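Long-range contacts in 6-phospho-beta-glucosidase BglT (Thermotoga maritima, PDB 1UP7), which hydrolyses cellobiose 6'-phosphate to glucose 6-phosphate and glucose, using NAD+ and a manganese ion as cofactors: residues 163-168 / 294-299; 32-37 / 57-62. All blocks are in the same frame, centred on the assembly; numbering follows the deposited sequence.

In the fold
Interaction 2 closes before interaction 1 opens along the chain, and both involve the NAD-binding Rossmann domain. Residues 32-37 and 57-62 pair as strands 33-37 and 60-63 at one margin of its six-stranded parallel sheet, with helix 41-55 between them in sequence. Residues 163-168 follow strand 160-162, the outermost strand at the other margin, and meet the start of helix 296-308, in the C-terminal family region. The two centres are 22 Å apart and the nearest atoms about 11 Å, so the contacts do not touch. Interaction 2 forms the edge pair of the cofactor-binding sheet, whereas interaction 1 joins the two family regions where nicotinamide and sugar phosphate come together.

Interaction 1: 163-168 / 294-299; sequences LCNVPI and SMYSTA. With NAD (nicotinamide-adenine-dinucleotide), chain I; G6P (6-O-phosphono-alpha-D-glucopyranose), chain J.
N165 brings CB and CG against the CD1-CE1 rim of the Y296 ring, with N165 CG 3.3 Å from Y296 CE1. The side chains cross at about a right angle, the amide plane turned 34° from the ring. A chi1 of 71° sets CG between its own backbone N and carbonyl carbon, beside that rim. N165 ND2 gives S294 O a nearly straight 2.9 Å bond, the acceptor close to the amide plane, and bonds G292 O as well. These two carbonyls fix the amide rotation, while OD1 accepts a very short hydrogen bond from O2 of glucose 6-phosphate. Both faces of the Y296 ring are met toward the rim: N165 N and C164 C over one, nicotinamide C4N over the other. Y296 OH and sugar O3 share a hydrogen bond in which either could be the donor. This is the active site of a family 4 glycosidase, where the loop after the last strand of the Rossmann sheet meets the N-terminus of helix 296-308, with M295 at the N-cap. C164 turns its CB away from that helix; it is a manganese ligand, as is H194, and its SG lies 3.7 Å from sugar O2. Away from the ligands the contact is apolar, and I168, M295, T298 and A299 are partly exposed, with L163 buried behind them. M295, bent at chi3, lays CE 3.5 Å from I168 CG1. Looser contacts follow: I168 CD1 reaches T298 CG2 at 4.0 Å, and A299 CB lies between I168 CG2 and L163 CD2, 4.2 Å from each.

Interaction 2: 32-37 / 57-62; sequences DEVIFY and DRFKVL
K60 N donates to D32 O at 3.0 Å, the first of four backbone bonds that join the two segments, which run parallel. V34 then uses both its groups: its N gives to K60 O at 2.9 Å and its O receives L62 N. F36 N closes the run on L62 O at 2.7 Å. K60 O and L62 O each take a second, weaker contact, from the CA-H of E33 and of I35. E33 and I35 turn their backbone bonds the other way, to strand 4-8. D32 OD1 makes a salt bridge with R30, and OD2 accepts from M3 N. E33 runs beside K60, but E33 OE1 stays 4.5 Å from K60 NZ, beyond a salt bridge; E33 OE2 forms one with R4. The same carboxylate touches the L62 CD1 methyl, 3.6 Å from OE1. An alanine at E33 would probably leave R4 without its acidic mate and uncover the L62 methyl. On the face of V34 and V61, opposite that of E33, K60 and L62, F59, just before the strand, offers its ring to V34 CG2 in a CH-pi contact, 4.1 Å from the centroid, and V61 CG1 meets the edge of F36. Strand 33-37, helix 41-55 and strand 60-63 form a beta-alpha-beta crossover of the NAD-binding Rossmann fold.

Interaction 1: 163-168 / 294-299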
loop_
_atom_site.group_PDB
_atom_site.type_symbol
_atom_site.label_atom_id
_atom_site.label_comp_id
_atom_site.label_asym_id
_atom_site.label_seq_id
_atom_site.Cartn_x
_atom_site.Cartn_y
_atom_site.Cartn_z
ATOM N N LEU A 163 1.021 25.936 7.422
ATOM C CA LEU A 163 2.200 26.657 6.961
ATOM C C LEU A 163 3.187 26.820 8.091
ATOM O O LEU A 163 2.817 26.764 9.241
ATOM C CB LEU A 163 1.790 28.032 6.488
ATOM C CG LEU A 163 2.176 28.463 5.101
ATOM C CD1 LEU A 163 1.649 27.459 4.100
ATOM C CD2 LEU A 163 1.591 29.830 4.871
ATOM N N CYS A 164 4.443 27.047 7.743
ATOM C CA CYS A 164 5.502 27.334 8.703
ATOM C C CYS A 164 6.533 28.126 7.899
ATOM O O CYS A 164 6.419 28.186 6.657
ATOM C CB CYS A 164 6.024 26.002 9.268
ATOM S SG CYS A 164 7.630 25.990 10.092
ATOM N N ASN A 165 7.504 28.761 8.573
ATOM C CA ASN A 165 8.458 29.632 7.858
ATOM C C ASN A 165 9.816 29.038 7.492
ATOM O O ASN A 165 10.587 29.696 6.795
ATOM C CB ASN A 165 8.640 31.031 8.517
ATOM C CG ASN A 165 9.416 30.984 9.864
ATOM O OD1 ASN A 165 9.534 29.924 10.486
ATOM N ND2 ASN A 165 9.890 32.144 10.329
ATOM N N VAL A 166 10.128 27.814 7.920
ATOM C CA VAL A 166 11.460 27.269 7.573
ATOM C C VAL A 166 11.700 26.994 6.087
ATOM O O VAL A 166 12.774 27.340 5.581
ATOM C CB VAL A 166 12.031 26.135 8.543
ATOM C CG1 VAL A 166 11.255 26.049 9.898
ATOM C CG2 VAL A 166 12.148 24.778 7.863
ATOM N N PRO A 167 10.712 26.457 5.353
ATOM C CA PRO A 167 10.914 26.233 3.920
ATOM C C PRO A 167 11.234 27.540 3.230
ATOM O O PRO A 167 12.287 27.622 2.567
ATOM C CB PRO A 167 9.573 25.665 3.437
ATOM C CG PRO A 167 8.918 25.088 4.684
ATOM C CD PRO A 167 9.350 26.049 5.780
ATOM N N ILE A 168 10.410 28.571 3.409
ATOM C CA ILE A 168 10.699 29.835 2.716
ATOM C C ILE A 168 12.004 30.465 3.126
ATOM O O ILE A 168 12.697 31.072 2.307
ATOM C CB ILE A 168 9.546 30.880 2.805
ATOM C CG1 ILE A 168 9.766 31.969 1.730
ATOM C CG2 ILE A 168 9.376 31.486 4.262
ATOM C CD1 ILE A 168 8.479 32.583 1.266
ATOM N N SER A 294 9.584 35.761 11.160
ATOM C CA SER A 294 9.653 36.487 9.912
ATOM C C SER A 294 9.531 35.621 8.636
ATOM O O SER A 294 9.887 34.417 8.594
ATOM C CB SER A 294 10.882 37.395 9.899
ATOM O OG SER A 294 10.641 38.467 10.827
ATOM N N MET A 295 9.020 36.269 7.594
ATOM C CA MET A 295 8.723 35.646 6.316
ATOM C C MET A 295 7.551 34.677 6.325
ATOM O O MET A 295 7.155 34.138 5.280
ATOM C CB MET A 295 9.982 35.116 5.630
ATOM C CG MET A 295 10.623 36.231 4.799
ATOM S SD MET A 295 11.977 35.715 3.687
ATOM C CE MET A 295 11.831 34.027 3.649
ATOM N N TYR A 296 6.945 34.480 7.484
ATOM C CA TYR A 296 5.661 33.785 7.532
ATOM C C TYR A 296 4.704 34.541 6.614
ATOM O O TYR A 296 3.916 33.933 5.883
ATOM C CB TYR A 296 5.104 33.820 8.954
ATOM C CG TYR A 296 5.248 32.539 9.788
ATOM C CD1 TYR A 296 6.367 32.319 10.592
ATOM C CD2 TYR A 296 4.235 31.584 9.827
ATOM C CE1 TYR A 296 6.483 31.144 11.390
ATOM C CE2 TYR A 296 4.348 30.421 10.622
ATOM C CZ TYR A 296 5.462 30.224 11.392
ATOM O OH TYR A 296 5.567 29.092 12.169
ATOM N N SER A 297 4.802 35.872 6.636
ATOM C CA SER A 297 4.000 36.793 5.819
ATOM C C SER A 297 4.019 36.496 4.346
ATOM O O SER A 297 2.972 36.312 3.717
ATOM C CB SER A 297 4.593 38.203 5.939
ATOM O OG SER A 297 5.674 38.385 5.008
ATOM N N THR A 298 5.218 36.543 3.779
ATOM C CA THR A 298 5.397 36.224 2.381
ATOM C C THR A 298 4.848 34.833 2.106
ATOM O O THR A 298 4.204 34.627 1.070
ATOM C CB THR A 298 6.879 36.291 1.969
ATOM O OG1 THR A 298 7.385 37.591 2.272
ATOM C CG2 THR A 298 7.018 36.256 0.426
ATOM N N ALA A 299 5.089 33.871 2.999
ATOM C CA ALA A 299 4.702 32.506 2.657
ATOM C C ALA A 299 3.176 32.458 2.504
ATOM O O ALA A 299 2.664 31.842 1.578
ATOM C CB ALA A 299 5.211 31.486 3.680
HETATM P PA NAD I . 0.449 36.056 20.032
HETATM O O1A NAD I . 0.547 35.724 21.466
HETATM O O2A NAD I . 0.735 37.529 19.668
HETATM O O5B NAD I . -1.068 35.654 19.627
HETATM C C5B NAD I . -1.666 36.237 18.499
HETATM C C4B NAD I . -3.048 36.770 18.851
HETATM O O4B NAD I . -3.965 35.696 19.046
HETATM C C3B NAD I . -3.112 37.621 20.113
HETATM O O3B NAD I . -3.520 38.928 19.738
HETATM C C2B NAD I . -4.167 36.941 20.989
HETATM O O2B NAD I . -4.996 37.872 21.653
HETATM C C1B NAD I . -4.967 36.191 19.939
HETATM N N9A NAD I . -5.747 35.061 20.436
HETATM C C8A NAD I . -5.471 34.173 21.458
HETATM N N7A NAD I . -6.493 33.289 21.487
HETATM C C5A NAD I . -7.367 33.551 20.498
HETATM C C6A NAD I . -8.567 32.980 20.095
HETATM N N6A NAD I . -9.082 31.923 20.715
HETATM N N1A NAD I . -9.252 33.533 19.020
HETATM C C2A NAD I . -8.755 34.650 18.369
HETATM N N3A NAD I . -7.582 35.222 18.797
HETATM C C4A NAD I . -6.911 34.681 19.839
HETATM O O3 NAD I . 1.479 35.072 19.285
HETATM P PN NAD I . 2.154 35.232 17.841
HETATM O O1N NAD I . 3.608 35.249 18.141
HETATM O O2N NAD I . 1.566 36.277 17.031
HETATM O O5D NAD I . 1.763 33.882 17.078
HETATM C C5D NAD I . 0.459 33.333 17.030
HETATM C C4D NAD I . 0.581 31.858 16.616
HETATM O O4D NAD I . 1.173 31.690 15.328
HETATM C C3D NAD I . 1.459 31.065 17.572
HETATM O O3D NAD I . 0.823 29.834 17.734
HETATM C C2D NAD I . 2.787 30.901 16.839
HETATM O O2D NAD I . 3.522 29.737 17.178
HETATM C C1D NAD I . 2.408 30.968 15.377
HETATM N N1N NAD I . 3.341 31.832 14.650
HETATM C C2N NAD I . 2.752 32.834 13.912
HETATM C C3N NAD I . 3.503 33.720 13.179
HETATM C C7N NAD I . 2.790 34.807 12.409
HETATM O O7N NAD I . 3.127 35.146 11.077
HETATM N N7N NAD I . 1.791 35.459 13.024
HETATM C C4N NAD I . 4.891 33.566 13.208
HETATM C C5N NAD I . 5.514 32.542 13.951
HETATM C C6N NAD I . 4.710 31.666 14.681
HETATM C C1 G6P J . 10.686 29.887 13.869
HETATM C C2 G6P J . 9.635 28.755 13.692
HETATM C C3 G6P J . 8.257 29.258 14.120
HETATM C C4 G6P J . 8.349 29.634 15.590
HETATM C C5 G6P J . 9.352 30.796 15.726
HETATM C C6 G6P J . 9.521 31.186 17.189
HETATM O O1 G6P J . 12.036 29.503 13.550
HETATM O O2 G6P J . 9.542 28.266 12.355
HETATM O O3 G6P J . 7.215 28.306 13.879
HETATM O O4 G6P J . 7.056 29.929 16.118
HETATM O O5 G6P J . 10.658 30.439 15.205
HETATM O O6 G6P J . 9.800 32.571 17.320
HETATM P P G6P J . 9.434 33.360 18.675
HETATM O O1P G6P J . 9.680 34.822 18.383
HETATM O O2P G6P J . 10.267 32.978 19.889
HETATM O O3P G6P J . 7.978 33.112 18.951
#

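Interaction 2: 32-37 / 57-62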
loop_
_atom_site.group_PDB
_atom_site.type_symbol
_atom_site.label_atom_id
_atom_site.label_comp_id
_atom_site.label_asym_id
_atom_site.label_seq_id
_atom_site.Cartn_x
_atom_site.Cartn_y
_atom_site.Cartn_z
ATOM N N ASP A 32 -10.518 42.838 -1.824
ATOM C CA ASP A 32 -11.448 43.933 -1.530
ATOM C C ASP A 32 -11.416 44.341 -0.075
ATOM O O ASP A 32 -11.491 45.523 0.244
ATOM C CB ASP A 32 -12.863 43.601 -1.975
ATOM C CG ASP A 32 -12.939 43.352 -3.449
ATOM O OD1 ASP A 32 -13.040 44.335 -4.212
ATOM O OD2 ASP A 32 -12.867 42.203 -3.942
ATOM N N GLU A 33 -11.301 43.353 0.811
ATOM C CA GLU A 33 -11.214 43.643 2.232
ATOM C C GLU A 33 -10.448 42.595 3.034
ATOM O O GLU A 33 -10.413 41.411 2.694
ATOM C CB GLU A 33 -12.593 43.919 2.831
ATOM C CG GLU A 33 -13.644 42.869 2.498
ATOM C CD GLU A 33 -15.045 43.251 2.977
ATOM O OE1 GLU A 33 -15.480 44.374 2.661
ATOM O OE2 GLU A 33 -15.706 42.431 3.671
ATOM N N VAL A 34 -9.790 43.078 4.076
ATOM C CA VAL A 34 -9.198 42.229 5.090
ATOM C C VAL A 34 -9.907 42.523 6.409
ATOM O O VAL A 34 -9.954 43.668 6.863
ATOM C CB VAL A 34 -7.669 42.406 5.173
ATOM C CG1 VAL A 34 -7.088 41.477 6.210
ATOM C CG2 VAL A 34 -7.048 42.105 3.784
ATOM N N ILE A 35 -10.509 41.488 6.979
ATOM C CA ILE A 35 -11.218 41.643 8.239
ATOM C C ILE A 35 -10.507 40.898 9.372
ATOM O O ILE A 35 -10.068 39.749 9.208
ATOM C CB ILE A 35 -12.681 41.224 8.091
ATOM C CG1 ILE A 35 -13.462 41.575 9.362
ATOM C CG2 ILE A 35 -12.763 39.745 7.821
ATOM C CD1 ILE A 35 -14.977 41.743 9.118
ATOM N N PHE A 36 -10.422 41.568 10.513
ATOM C CA PHE A 36 -9.633 41.114 11.644
ATOM C C PHE A 36 -10.526 40.744 12.813
ATOM O O PHE A 36 -11.474 41.467 13.112
ATOM C CB PHE A 36 -8.627 42.212 12.076
ATOM C CG PHE A 36 -7.578 42.505 11.056
ATOM C CD1 PHE A 36 -6.403 41.741 11.008
ATOM C CD2 PHE A 36 -7.766 43.509 10.113
ATOM C CE1 PHE A 36 -5.406 41.995 10.050
ATOM C CE2 PHE A 36 -6.788 43.775 9.131
ATOM C CZ PHE A 36 -5.587 43.017 9.113
ATOM N N TYR A 37 -10.223 39.611 13.449
ATOM C CA TYR A 37 -10.859 39.208 14.678
ATOM C C TYR A 37 -9.780 38.821 15.693
ATOM O O TYR A 37 -8.772 38.193 15.326
ATOM C CB TYR A 37 -11.841 38.038 14.456
ATOM C CG TYR A 37 -12.304 37.490 15.779
ATOM C CD1 TYR A 37 -13.112 38.261 16.609
ATOM C CD2 TYR A 37 -11.845 36.267 16.255
ATOM C CE1 TYR A 37 -13.511 37.826 17.852
ATOM C CE2 TYR A 37 -12.244 35.799 17.518
ATOM C CZ TYR A 37 -13.086 36.595 18.309
ATOM O OH TYR A 37 -13.492 36.186 19.566
ATOM N N ASP A 57 -5.496 52.928 2.101
ATOM C CA ASP A 57 -6.776 52.732 1.401
ATOM C C ASP A 57 -6.725 51.837 0.165
ATOM O O ASP A 57 -7.583 51.902 -0.697
ATOM C CB ASP A 57 -7.468 54.075 1.090
ATOM C CG ASP A 57 -8.989 53.977 1.144
ATOM O OD1 ASP A 57 -9.520 53.348 2.092
ATOM O OD2 ASP A 57 -9.742 54.486 0.278
ATOM N N ARG A 58 -5.741 50.965 0.101
ATOM C CA ARG A 58 -5.594 50.074 -1.038
ATOM C C ARG A 58 -6.634 48.951 -1.015
ATOM O O ARG A 58 -7.039 48.477 -2.055
ATOM C CB ARG A 58 -4.147 49.547 -1.148
ATOM C CG ARG A 58 -3.160 50.573 -1.797
ATOM C CD ARG A 58 -1.655 50.389 -1.472
ATOM N NE ARG A 58 -1.070 49.392 -2.372
ATOM C CZ ARG A 58 0.166 48.866 -2.281
ATOM N NH1 ARG A 58 1.018 49.244 -1.315
ATOM N NH2 ARG A 58 0.551 47.953 -3.182
ATOM N N PHE A 59 -7.049 48.537 0.174
ATOM C CA PHE A 59 -8.253 47.729 0.356
ATOM C C PHE A 59 -8.908 48.121 1.673
ATOM O O PHE A 59 -8.294 48.818 2.491
ATOM C CB PHE A 59 -7.955 46.221 0.310
ATOM C CG PHE A 59 -6.730 45.789 1.086
ATOM C CD1 PHE A 59 -6.712 45.800 2.481
ATOM C CD2 PHE A 59 -5.592 45.338 0.417
ATOM C CE1 PHE A 59 -5.557 45.365 3.203
ATOM C CE2 PHE A 59 -4.446 44.875 1.141
ATOM C CZ PHE A 59 -4.440 44.901 2.529
ATOM N N LYS A 60 -10.153 47.694 1.864
ATOM C CA LYS A 60 -10.888 47.975 3.091
ATOM C C LYS A 60 -10.309 47.159 4.247
ATOM O O LYS A 60 -10.012 45.976 4.089
ATOM C CB LYS A 60 -12.372 47.686 2.881
ATOM C CG LYS A 60 -13.127 48.785 2.157
ATOM C CD LYS A 60 -14.622 48.394 1.810
ATOM C CE LYS A 60 -15.389 47.669 2.973
ATOM N NZ LYS A 60 -16.159 48.592 3.916
ATOM N N VAL A 61 -10.117 47.810 5.388
ATOM C CA VAL A 61 -9.648 47.149 6.603
ATOM C C VAL A 61 -10.760 47.173 7.655
ATOM O O VAL A 61 -11.229 48.243 8.041
ATOM C CB VAL A 61 -8.418 47.865 7.171
ATOM C CG1 VAL A 61 -7.989 47.250 8.500
ATOM C CG2 VAL A 61 -7.270 47.899 6.148
ATOM N N LEU A 62 -11.175 45.997 8.117
ATOM C CA LEU A 62 -12.310 45.894 9.024
ATOM C C LEU A 62 -11.999 45.101 10.285
ATOM O O LEU A 62 -11.169 44.204 10.280
ATOM C CB LEU A 62 -13.508 45.274 8.285
ATOM C CG LEU A 62 -13.900 45.948 6.964
ATOM C CD1 LEU A 62 -14.837 45.065 6.126
ATOM C CD2 LEU A 62 -14.497 47.343 7.225
#